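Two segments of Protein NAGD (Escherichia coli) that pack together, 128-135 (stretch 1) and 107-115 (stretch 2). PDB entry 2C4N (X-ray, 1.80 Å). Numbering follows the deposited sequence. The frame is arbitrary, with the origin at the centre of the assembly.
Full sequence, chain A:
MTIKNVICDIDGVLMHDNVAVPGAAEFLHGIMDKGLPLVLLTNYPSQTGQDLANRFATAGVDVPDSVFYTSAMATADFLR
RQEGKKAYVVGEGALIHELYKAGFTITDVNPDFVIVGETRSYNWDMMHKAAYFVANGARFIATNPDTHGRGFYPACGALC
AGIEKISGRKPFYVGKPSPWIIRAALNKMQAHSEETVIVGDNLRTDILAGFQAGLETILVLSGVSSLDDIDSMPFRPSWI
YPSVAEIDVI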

# COMPACT_ATOMS: atom_id res chain seq x y z
N HIS A 128 6.41 -21.14 -3.58
CA HIS A 128 5.81 -21.51 -4.85
C HIS A 128 4.51 -22.28 -4.67
O HIS A 128 3.47 -21.89 -5.19
CB HIS A 128 6.80 -22.36 -5.66
CG HIS A 128 6.23 -22.93 -6.92
ND1 HIS A 128 6.58 -24.18 -7.40
CD2 HIS A 128 5.34 -22.43 -7.81
CE1 HIS A 128 5.92 -24.42 -8.52
NE2 HIS A 128 5.16 -23.37 -8.79
N LYS A 129 4.57 -23.37 -3.92
CA LYS A 129 3.38 -24.19 -3.68
C LYS A 129 2.27 -23.42 -2.98
O LYS A 129 1.11 -23.49 -3.37
CB LYS A 129 3.72 -25.44 -2.87
CG LYS A 129 4.62 -26.43 -3.59
CD LYS A 129 4.67 -27.73 -2.80
CE LYS A 129 5.75 -28.67 -3.30
NZ LYS A 129 5.80 -29.91 -2.47
N ALA A 130 2.63 -22.69 -1.93
CA ALA A 130 1.65 -21.91 -1.19
C ALA A 130 0.97 -20.90 -2.11
O ALA A 130 -0.25 -20.76 -2.10
CB ALA A 130 2.32 -21.19 -0.01
N ALA A 131 1.78 -20.21 -2.92
CA ALA A 131 1.24 -19.22 -3.84
C ALA A 131 0.32 -19.88 -4.87
O ALA A 131 -0.74 -19.36 -5.20
CB ALA A 131 2.39 -18.49 -4.55
N TYR A 132 0.74 -21.04 -5.37
CA TYR A 132 -0.04 -21.78 -6.35
C TYR A 132 -1.41 -22.17 -5.78
O TYR A 132 -2.44 -21.96 -6.42
CB TYR A 132 0.71 -23.05 -6.76
CG TYR A 132 -0.09 -23.98 -7.64
CD1 TYR A 132 -0.24 -23.73 -9.00
CD2 TYR A 132 -0.71 -25.11 -7.10
CE1 TYR A 132 -0.99 -24.59 -9.81
CE2 TYR A 132 -1.46 -25.97 -7.90
CZ TYR A 132 -1.59 -25.70 -9.25
OH TYR A 132 -2.33 -26.56 -10.04
N PHE A 133 -1.42 -22.72 -4.57
CA PHE A 133 -2.68 -23.12 -3.94
C PHE A 133 -3.59 -21.94 -3.62
O PHE A 133 -4.80 -22.00 -3.85
CB PHE A 133 -2.41 -23.93 -2.66
CG PHE A 133 -1.75 -25.26 -2.91
CD1 PHE A 133 -2.26 -26.14 -3.85
CD2 PHE A 133 -0.62 -25.63 -2.18
CE1 PHE A 133 -1.66 -27.38 -4.08
CE2 PHE A 133 -0.01 -26.87 -2.40
CZ PHE A 133 -0.53 -27.74 -3.35
N VAL A 134 -3.02 -20.87 -3.08
CA VAL A 134 -3.81 -19.70 -2.74
C VAL A 134 -4.39 -19.09 -4.01
O VAL A 134 -5.57 -18.73 -4.06
CB VAL A 134 -2.97 -18.64 -1.99
CG1 VAL A 134 -3.76 -17.35 -1.80
CG2 VAL A 134 -2.56 -19.19 -0.63
N ALA A 135 -3.57 -18.99 -5.04
CA ALA A 135 -4.02 -18.44 -6.31
C ALA A 135 -5.15 -19.27 -6.89
O ALA A 135 -6.01 -18.75 -7.59
CB ALA A 135 -2.86 -18.37 -7.29
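Stretch 2 (107-115) TDVNPDFVI

The strongest link between the two segments is a salt bridge. Lys129, on the helix to which residues 128-135 belong, extends its side chain with chi2 to chi4 all t, and its NZ donates a hydrogen bond to OD2 of Asp108 at 2.9 Å. A long, flexible amine suits this position: the CA atoms of Lys129 and Asp108 are 7.7 Å apart, and the extended chain carries the charge out to the carboxylate of Asp108, whose chi1 is in the p well. Within the loop, Val109 N donates a hydrogen bond to Thr107 OG1 at 2.8 Å, and Asn110 has a positive phi of 45° with psi 55°.

One helical turn beyond Lys129, Phe133 has the largest area covered by stretch 2 of any residue in the helix segment. Its CA-to-CB bond points toward stretch 2, and its flat ring offers different surfaces to different neighbours. Pro111 lies over one face, with CG 3.6 Å from the ring centroid and only 8° off the normal, a CH-pi contact well suited to the compact proline ring; Pro111 CD also comes 3.6 Å from Phe133 CE1. At the ring edge, Phe133 CZ approaches Asp108 O at 3.2 Å, where the polarized C-H rim can face a carbonyl oxygen.

After this loop the chain enters a strand that begins at Phe113 and continues past Ile115. Its direction makes an angle of 143° with that of the helix, so the two run roughly antiparallel but clearly skewed, their axes 8.5 Å apart at closest approach. Strand alternation turns Val114 toward the helix and Phe113 away. The branched Val114 packs against three helical residues: CG2 meets Phe133 CB at 3.4 Å and Val134 CG2 at 3.8 Å, while CG1 meets Ala130 CB at 3.9 Å. The small methyl of Ala130 accompanies a close backbone approach, its CA lying 6.2 Å from that of Val114.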

# COMPACT_ATOMS: atom_id res chain seq x y z
N THR A 107 -1.04 -32.02 3.53
CA THR A 107 -0.73 -32.50 2.19
C THR A 107 -0.55 -31.39 1.17
O THR A 107 -1.03 -30.27 1.36
CB THR A 107 -1.87 -33.40 1.68
OG1 THR A 107 -1.63 -33.78 0.32
CG2 THR A 107 -3.20 -32.66 1.76
N ASP A 108 0.16 -31.70 0.09
CA ASP A 108 0.35 -30.74 -0.98
C ASP A 108 -0.47 -31.23 -2.18
O ASP A 108 -0.19 -30.89 -3.34
CB ASP A 108 1.84 -30.60 -1.34
CG ASP A 108 2.45 -31.88 -1.85
OD1 ASP A 108 1.76 -32.92 -1.87
OD2 ASP A 108 3.64 -31.85 -2.23
N VAL A 109 -1.49 -32.03 -1.88
CA VAL A 109 -2.41 -32.56 -2.88
C VAL A 109 -3.83 -32.10 -2.54
O VAL A 109 -4.39 -32.51 -1.53
CB VAL A 109 -2.40 -34.11 -2.91
CG1 VAL A 109 -3.38 -34.61 -3.96
CG2 VAL A 109 -1.00 -34.61 -3.22
N ASN A 110 -4.38 -31.24 -3.39
CA ASN A 110 -5.73 -30.72 -3.19
C ASN A 110 -6.03 -30.26 -1.76
O ASN A 110 -6.99 -30.72 -1.14
CB ASN A 110 -6.77 -31.76 -3.62
CG ASN A 110 -6.64 -32.16 -5.08
OD1 ASN A 110 -6.63 -31.30 -5.96
ND2 ASN A 110 -6.54 -33.46 -5.33
N PRO A 111 -5.20 -29.36 -1.22
CA PRO A 111 -5.45 -28.89 0.15
C PRO A 111 -6.60 -27.89 0.18
O PRO A 111 -6.82 -27.16 -0.79
CB PRO A 111 -4.12 -28.24 0.53
CG PRO A 111 -3.63 -27.68 -0.80
CD PRO A 111 -3.95 -28.81 -1.76
N ASP A 112 -7.34 -27.87 1.29
CA ASP A 112 -8.45 -26.94 1.44
C ASP A 112 -7.90 -25.60 1.93
O ASP A 112 -8.40 -24.54 1.56
CB ASP A 112 -9.46 -27.46 2.47
CG ASP A 112 -10.04 -28.81 2.10
OD1 ASP A 112 -10.60 -28.93 0.99
OD2 ASP A 112 -9.93 -29.75 2.91
N PHE A 113 -6.88 -25.68 2.78
CA PHE A 113 -6.24 -24.50 3.36
C PHE A 113 -4.74 -24.45 3.11
O PHE A 113 -4.10 -25.48 2.91
CB PHE A 113 -6.37 -24.49 4.89
CG PHE A 113 -7.76 -24.58 5.40
CD1 PHE A 113 -8.41 -25.81 5.47
CD2 PHE A 113 -8.42 -23.44 5.84
CE1 PHE A 113 -9.70 -25.90 5.98
CE2 PHE A 113 -9.71 -23.52 6.35
CZ PHE A 113 -10.35 -24.75 6.42
N VAL A 114 -4.21 -23.24 3.15
CA VAL A 114 -2.77 -23.00 3.06
C VAL A 114 -2.58 -22.29 4.40
O VAL A 114 -3.17 -21.23 4.64
CB VAL A 114 -2.38 -22.04 1.91
CG1 VAL A 114 -0.95 -21.53 2.13
CG2 VAL A 114 -2.46 -22.78 0.58
N ILE A 115 -1.78 -22.88 5.28
CA ILE A 115 -1.56 -22.31 6.59
C ILE A 115 -0.10 -21.94 6.76
O ILE A 115 0.78 -22.78 6.58
CB ILE A 115 -1.94 -23.31 7.69
CG1 ILE A 115 -3.37 -23.81 7.46
CG2 ILE A 115 -1.80 -22.65 9.06
CD1 ILE A 115 -3.76 -24.96 8.34